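Local coordinates for protein 432aa long hypothetical deoxyribodipyrimidine photolyase (Sulfolobus tokodaii, PDB 2E0I) that probably uses light energy to split cyclobutane pyrimidine dimers in DNA and carries two FAD molecules, the second a likely light-harvesting antenna, at residues R205-P208 and A209-N212; A296-R299 and M300-S303; N366-K369 and Q370-K373. All coordinates share one frame; numbering follows the deposited sequence.

Overall arrangement
The three contacts are local, each within one continuous stretch, and their centres lie 15 to 18 Å apart on the same side of the chain's centre. Contact 2, on helix 292-304, is partly buried, as is contact 3 on the short helix 367-374; contact 1 is a surface turn between helices 189-196 and 217-221. The helical contacts are built on i to i+4 backbone bonds, whereas contact 1 depends on a weak turn bond, a bridging water and charged side chains. Contacts 1 and 3 touch through Tyr207 and the Lys373 carbonyl, and Arg310 binds Asp206 and Gln370. Phe380 packs against Pro208 of contact 1 and against Ala296 and Met300 of contact 2.

Contact 1 (R205-P208 and A209-N212); sequences RDYP and AENN
Tyr207 and Glu210 lie alongside each other and point the same way, the phenol ring and the carboxylate being only 20° apart in plane. OE2 of Glu210 does the touching, 3.5 Å from both Tyr207 CB and Tyr207 CG, and approaches the root of the ring obliquely. With CG of Glu210 beside its own backbone N (chi1 -70°) and the chain extended beyond, the carboxylate is carried alongside the tyrosine, next to CB and CG. Arg204 completes the group: it forms a salt bridge to Glu210 OE2 and a cation-pi contact with Tyr207. Were Glu210 an alanine, Arg204 would probably be left without its carboxylate partner and the flank of the tyrosine at CB and CG would be opened.

The backbone makes a beta turn here, Pro208 and Ala209 both having helical torsions, but its closing bond from Glu210 N to Tyr207 O is weak (3.2 Å, 122° at the hydrogen). A water bridges the loop one step further on, donating to Tyr207 O and accepting from Asn212 N (2.8 Å). Beyond it the two arms of the loop meet where Asn212 CB packs 3.8 Å from Arg205 CA. The guanidinium of Arg205 leads away to salt bridges with Glu239 and Glu243, and the side chain touches a bound FAD. The loop follows helix 189-196 and precedes helix 217-221, with Pro208 and Ala209 resting on helix 379-384.

Contact 2 (A296-R299 and M300-S303); sequences AGMR and MLNS
The carbonyl oxygen of Met298 receives the backbone N of Asn302 at 2.8 Å, the shortest hydrogen bond of this helical stretch, with 158° at the hydrogen. The same oxygen is also close to the Asn302 side chain: CG lies 3.2 Å from Met298 O because it stands beside its own backbone N (chi1 -70°), folded back along the helix. Asn302 ND2 lies 2.9 Å from Met298 O, but the angle is too poor for a hydrogen bond. Instead, Asn302 ND2 donates to Lys285 O and Asn302 OD1 is bonded to Tyr333 OH, so both ends of the group have partners outside the stretch, which should fix its rotation.

The remaining backbone bonds repeat the i to i+4 pattern of an alpha helix. Leu301 N reaches Gly297 O at 2.9 Å in a bond that is nearly straight at the hydrogen (173°), Met300 N reaches Ala296 O at 2.9 Å, and Ser303 N reaches Arg299 O at a longer 3.2 Å.

Side-chain contact across the turn is apolar and modest: the terminal methyl CE of Met298 comes within 4.3 Å of CD2 of Leu301. Arg299, extended from CG to NE, instead carries its guanidinium away from the 300-303 segment, where NH2 forms a salt bridge with Glu387 and a hydrogen bond with the carbonyl of Gly287.

Helix 292-304 packs against two others: Met298, Leu301 and Asn302 lie on helix 327-337, while Ala296, Met300 and Ser303 meet Phe380 and Trp384 of helix 379-384.

Contact 3 (N366-K369 and Q370-K373); sequences NPWK and QQEK
Asn366 starts helix 367-374 with two acceptors, and its backbone O takes the N of Gln370 at 2.7 Å, the first i to i+4 bond. Asn366 holds the N-cap position, and its OD1 accepts from Lys369 N at 3.1 Å in a capping bond, though the donor stands above the amide plane, 61° out of it. Further backbone bonds run from Gln371 N to Pro367 O (2.8 Å) and from Glu372 N to Trp368 O (3.0 Å).

Among flat groups, Trp368 and Gln371 lie side by side, with indole and amide planes 67° apart; NE2 of Gln371 approaches CE3 of Trp368 to 4.2 Å, obliquely. Gln371 has CG opposite its backbone N (chi1 173°) and an extended chain beyond, which carries the amide alongside Trp368. Pro367 CB sits over one face of the indole, toward its rim.

The two glutamines find polar partners beyond the helix. Gln371 OE1 accepts from Ile293 N, and its NE2 is bonded to Ile396 O and His397 ND1, while Gln370 OE1 is bonded to Arg310.

The helix thus docks against the start of helix 292-304, where Trp368 and Gln371 touch Pro292, and against Trp414 of helix 414-427, which meets Asn366, Pro367 and Trp368.

Contact 1 (R205-P208 and A209-N212)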
loop_
_atom_site.group_PDB
_atom_site.type_symbol
_atom_site.label_atom_id
_atom_site.label_comp_id
_atom_site.label_asym_id
_atom_site.label_seq_id
_atom_site.Cartn_x
_atom_site.Cartn_y
_atom_site.Cartn_z
ATOM N N ARG A 205 5.493 -18.183 5.118
ATOM C CA ARG A 205 4.861 -17.099 4.389
ATOM C C ARG A 205 5.506 -16.799 3.043
ATOM O O ARG A 205 4.960 -16.030 2.258
ATOM C CB ARG A 205 4.832 -15.832 5.250
ATOM C CG ARG A 205 6.141 -15.072 5.336
ATOM C CD ARG A 205 5.974 -13.801 6.163
ATOM N NE ARG A 205 6.441 -14.002 7.528
ATOM C CZ ARG A 205 7.708 -13.878 7.910
ATOM N NH1 ARG A 205 8.637 -13.540 7.034
ATOM N NH2 ARG A 205 8.053 -14.116 9.165
ATOM N N ASP A 206 6.652 -17.409 2.767
ATOM C CA ASP A 206 7.350 -17.165 1.507
ATOM C C ASP A 206 6.819 -17.996 0.356
ATOM O O ASP A 206 6.957 -17.618 -0.798
ATOM C CB ASP A 206 8.841 -17.448 1.662
ATOM C CG ASP A 206 9.537 -16.447 2.562
ATOM O OD1 ASP A 206 9.824 -15.323 2.087
ATOM O OD2 ASP A 206 9.786 -16.779 3.748
ATOM N N TYR A 207 6.209 -19.127 0.665
ATOM C CA TYR A 207 5.693 -20.001 -0.369
ATOM C C TYR A 207 4.343 -19.513 -0.873
ATOM O O TYR A 207 3.335 -19.616 -0.183
ATOM C CB TYR A 207 5.607 -21.411 0.193
ATOM C CG TYR A 207 6.935 -21.872 0.745
ATOM C CD1 TYR A 207 7.804 -22.653 -0.018
ATOM C CD2 TYR A 207 7.358 -21.470 2.011
ATOM C CE1 TYR A 207 9.064 -23.017 0.469
ATOM C CE2 TYR A 207 8.612 -21.824 2.503
ATOM C CZ TYR A 207 9.459 -22.594 1.729
ATOM O OH TYR A 207 10.709 -22.912 2.214
ATOM N N PRO A 208 4.314 -18.970 -2.100
ATOM C CA PRO A 208 3.104 -18.447 -2.733
ATOM C C PRO A 208 2.012 -19.486 -2.881
ATOM O O PRO A 208 0.848 -19.183 -2.676
ATOM C CB PRO A 208 3.594 -17.962 -4.096
ATOM C CG PRO A 208 5.040 -17.732 -3.900
ATOM C CD PRO A 208 5.458 -18.867 -3.021
ATOM N N ALA A 209 2.383 -20.706 -3.253
ATOM C CA ALA A 209 1.400 -21.762 -3.443
ATOM C C ALA A 209 0.614 -22.013 -2.160
ATOM O O ALA A 209 -0.594 -22.245 -2.191
ATOM C CB ALA A 209 2.083 -23.029 -3.903
ATOM N N GLU A 210 1.302 -21.975 -1.027
ATOM C CA GLU A 210 0.639 -22.169 0.255
ATOM C C GLU A 210 -0.180 -20.909 0.549
ATOM O O GLU A 210 -0.149 -19.949 -0.222
ATOM C CB GLU A 210 1.687 -22.442 1.342
ATOM C CG GLU A 210 2.345 -23.808 1.160
ATOM C CD GLU A 210 3.537 -24.052 2.071
ATOM O OE1 GLU A 210 3.400 -23.888 3.307
ATOM O OE2 GLU A 210 4.614 -24.428 1.547
ATOM N N ASN A 211 -0.928 -20.894 1.638
ATOM C CA ASN A 211 -1.717 -19.706 1.908
ATOM C C ASN A 211 -1.330 -19.130 3.251
ATOM O O ASN A 211 -2.175 -18.942 4.117
ATOM C CB ASN A 211 -3.200 -20.057 1.902
ATOM C CG ASN A 211 -4.025 -19.012 1.201
ATOM O OD1 ASN A 211 -5.230 -18.891 1.436
ATOM N ND2 ASN A 211 -3.381 -18.246 0.318
ATOM N N ASN A 212 -0.055 -18.812 3.416
ATOM C CA ASN A 212 0.404 -18.326 4.697
ATOM C C ASN A 212 0.595 -16.841 4.905
ATOM O O ASN A 212 1.354 -16.432 5.771
ATOM C CB ASN A 212 1.666 -19.087 5.091
ATOM C CG ASN A 212 1.400 -20.580 5.281
ATOM O OD1 ASN A 212 0.552 -20.976 6.092
ATOM N ND2 ASN A 212 2.116 -21.413 4.529
HETATM O O HOH W 1 2.166 -18.562 1.759
#

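Contact 2 (A296-R299 and M300-S303)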
loop_
_atom_site.group_PDB
_atom_site.type_symbol
_atom_site.label_atom_id
_atom_site.label_comp_id
_atom_site.label_asym_id
_atom_site.label_seq_id
_atom_site.Cartn_x
_atom_site.Cartn_y
_atom_site.Cartn_z
ATOM N N ALA A 296 4.627 -15.726 -13.367
ATOM C CA ALA A 296 3.495 -16.062 -12.528
ATOM C C ALA A 296 3.169 -14.862 -11.651
ATOM O O ALA A 296 2.008 -14.454 -11.544
ATOM C CB ALA A 296 3.818 -17.261 -11.678
ATOM N N GLY A 297 4.197 -14.287 -11.035
ATOM C CA GLY A 297 3.983 -13.133 -10.181
ATOM C C GLY A 297 3.249 -11.994 -10.873
ATOM O O GLY A 297 2.178 -11.575 -10.430
ATOM N N MET A 298 3.814 -11.490 -11.965
ATOM C CA MET A 298 3.201 -10.388 -12.684
ATOM C C MET A 298 1.787 -10.706 -13.129
ATOM O O MET A 298 0.880 -9.882 -12.976
ATOM C CB MET A 298 4.054 -9.999 -13.889
ATOM C CG MET A 298 5.464 -9.540 -13.518
ATOM S SD MET A 298 5.523 -8.211 -12.292
ATOM C CE MET A 298 4.934 -6.785 -13.278
ATOM N N ARG A 299 1.581 -11.903 -13.665
ATOM C CA ARG A 299 0.251 -12.263 -14.124
ATOM C C ARG A 299 -0.742 -12.256 -12.980
ATOM O O ARG A 299 -1.847 -11.732 -13.127
ATOM C CB ARG A 299 0.262 -13.617 -14.822
ATOM C CG ARG A 299 0.992 -13.562 -16.131
ATOM C CD ARG A 299 0.854 -14.832 -16.920
ATOM N NE ARG A 299 1.790 -14.835 -18.039
ATOM C CZ ARG A 299 1.828 -15.775 -18.975
ATOM N NH1 ARG A 299 0.968 -16.787 -18.927
ATOM N NH2 ARG A 299 2.737 -15.715 -19.946
ATOM N N MET A 300 -0.358 -12.823 -11.840
ATOM C CA MET A 300 -1.260 -12.824 -10.704
ATOM C C MET A 300 -1.580 -11.380 -10.335
ATOM O O MET A 300 -2.744 -10.985 -10.289
ATOM C CB MET A 300 -0.647 -13.525 -9.499
ATOM C CG MET A 300 -1.631 -13.581 -8.346
ATOM S SD MET A 300 -1.040 -14.324 -6.824
ATOM C CE MET A 300 -2.369 -13.826 -5.739
ATOM N N LEU A 301 -0.536 -10.593 -10.080
ATOM C CA LEU A 301 -0.702 -9.193 -9.723
ATOM C C LEU A 301 -1.662 -8.495 -10.684
ATOM O O LEU A 301 -2.553 -7.776 -10.250
ATOM C CB LEU A 301 0.661 -8.481 -9.737
ATOM C CG LEU A 301 0.679 -6.946 -9.850
ATOM C CD1 LEU A 301 0.065 -6.329 -8.605
ATOM C CD2 LEU A 301 2.109 -6.448 -10.046
ATOM N N ASN A 302 -1.497 -8.716 -11.986
ATOM C CA ASN A 302 -2.361 -8.047 -12.955
ATOM C C ASN A 302 -3.840 -8.377 -12.845
ATOM O O ASN A 302 -4.693 -7.504 -12.971
ATOM C CB ASN A 302 -1.891 -8.315 -14.392
ATOM C CG ASN A 302 -0.579 -7.605 -14.725
ATOM O OD1 ASN A 302 -0.407 -6.425 -14.424
ATOM N ND2 ASN A 302 0.348 -8.325 -15.358
ATOM N N SER A 303 -4.160 -9.632 -12.596
ATOM C CA SER A 303 -5.553 -9.996 -12.519
ATOM C C SER A 303 -6.089 -9.944 -11.116
ATOM O O SER A 303 -7.292 -9.905 -10.916
ATOM C CB SER A 303 -5.749 -11.392 -13.060
ATOM O OG SER A 303 -5.159 -12.299 -12.166
#

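Contact 3 (N366-K369 and Q370-K373)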
loop_
_atom_site.group_PDB
_atom_site.type_symbol
_atom_site.label_atom_id
_atom_site.label_comp_id
_atom_site.label_asym_id
_atom_site.label_seq_id
_atom_site.Cartn_x
_atom_site.Cartn_y
_atom_site.Cartn_z
ATOM N N ASN A 366 18.919 -15.427 -7.286
ATOM C CA ASN A 366 19.013 -16.297 -8.442
ATOM C C ASN A 366 17.589 -16.700 -8.805
ATOM O O ASN A 366 16.951 -17.478 -8.098
ATOM C CB ASN A 366 19.825 -17.541 -8.114
ATOM C CG ASN A 366 20.061 -18.402 -9.325
ATOM O OD1 ASN A 366 19.143 -18.657 -10.114
ATOM N ND2 ASN A 366 21.295 -18.862 -9.486
ATOM N N PRO A 367 17.067 -16.171 -9.914
ATOM C CA PRO A 367 15.709 -16.487 -10.351
ATOM C C PRO A 367 15.369 -17.963 -10.284
ATOM O O PRO A 367 14.378 -18.349 -9.680
ATOM C CB PRO A 367 15.681 -15.962 -11.777
ATOM C CG PRO A 367 16.571 -14.771 -11.695
ATOM C CD PRO A 367 17.734 -15.279 -10.879
ATOM N N TRP A 368 16.200 -18.792 -10.898
ATOM C CA TRP A 368 15.944 -20.221 -10.925
ATOM C C TRP A 368 16.054 -20.886 -9.565
ATOM O O TRP A 368 15.242 -21.741 -9.227
ATOM C CB TRP A 368 16.877 -20.881 -11.933
ATOM C CG TRP A 368 16.822 -20.186 -13.243
ATOM C CD1 TRP A 368 17.695 -19.251 -13.702
ATOM C CD2 TRP A 368 15.768 -20.271 -14.219
ATOM N NE1 TRP A 368 17.253 -18.738 -14.899
ATOM C CE2 TRP A 368 16.074 -19.344 -15.241
ATOM C CE3 TRP A 368 14.595 -21.037 -14.327
ATOM C CZ2 TRP A 368 15.249 -19.156 -16.359
ATOM C CZ3 TRP A 368 13.772 -20.851 -15.442
ATOM C CH2 TRP A 368 14.106 -19.916 -16.441
ATOM N N LYS A 369 17.053 -20.501 -8.785
ATOM C CA LYS A 369 17.216 -21.078 -7.461
ATOM C C LYS A 369 16.018 -20.703 -6.605
ATOM O O LYS A 369 15.411 -21.547 -5.942
ATOM C CB LYS A 369 18.509 -20.573 -6.810
ATOM C CG LYS A 369 19.680 -21.515 -7.004
ATOM C CD LYS A 369 20.978 -20.945 -6.467
ATOM C CE LYS A 369 22.019 -22.055 -6.292
ATOM N NZ LYS A 369 22.113 -22.965 -7.484
ATOM N N GLN A 370 15.681 -19.422 -6.645
ATOM C CA GLN A 370 14.566 -18.872 -5.896
ATOM C C GLN A 370 13.271 -19.582 -6.297
ATOM O O GLN A 370 12.519 -20.068 -5.449
ATOM C CB GLN A 370 14.459 -17.375 -6.198
ATOM C CG GLN A 370 13.911 -16.541 -5.064
ATOM C CD GLN A 370 14.904 -16.385 -3.946
ATOM O OE1 GLN A 370 14.602 -15.812 -2.900
ATOM N NE2 GLN A 370 16.107 -16.893 -4.161
ATOM N N GLN A 371 13.024 -19.631 -7.601
ATOM C CA GLN A 371 11.838 -20.270 -8.153
ATOM C C GLN A 371 11.676 -21.695 -7.645
ATOM O O GLN A 371 10.579 -22.113 -7.267
ATOM C CB GLN A 371 11.921 -20.295 -9.683
ATOM C CG GLN A 371 10.805 -21.081 -10.346
ATOM C CD GLN A 371 10.902 -21.082 -11.858
ATOM O OE1 GLN A 371 10.831 -20.035 -12.496
ATOM N NE2 GLN A 371 11.064 -22.263 -12.439
ATOM N N GLU A 372 12.781 -22.433 -7.636
ATOM C CA GLU A 372 12.774 -23.826 -7.218
ATOM C C GLU A 372 12.622 -24.048 -5.721
ATOM O O GLU A 372 12.135 -25.093 -5.295
ATOM C CB GLU A 372 14.042 -24.513 -7.713
ATOM C CG GLU A 372 14.074 -25.996 -7.443
ATOM C CD GLU A 372 15.058 -26.718 -8.336
ATOM O OE1 GLU A 372 14.877 -26.659 -9.573
ATOM O OE2 GLU A 372 16.008 -27.341 -7.809
ATOM N N LYS A 373 13.030 -23.071 -4.922
ATOM C CA LYS A 373 12.919 -23.212 -3.480
ATOM C C LYS A 373 11.531 -22.888 -2.944
ATOM O O LYS A 373 11.010 -23.614 -2.090
ATOM C CB LYS A 373 13.936 -22.322 -2.772
ATOM C CG LYS A 373 13.810 -22.393 -1.266
ATOM C CD LYS A 373 14.842 -21.549 -0.557
ATOM C CE LYS A 373 14.731 -21.753 0.945
ATOM N NZ LYS A 373 15.774 -20.983 1.669
#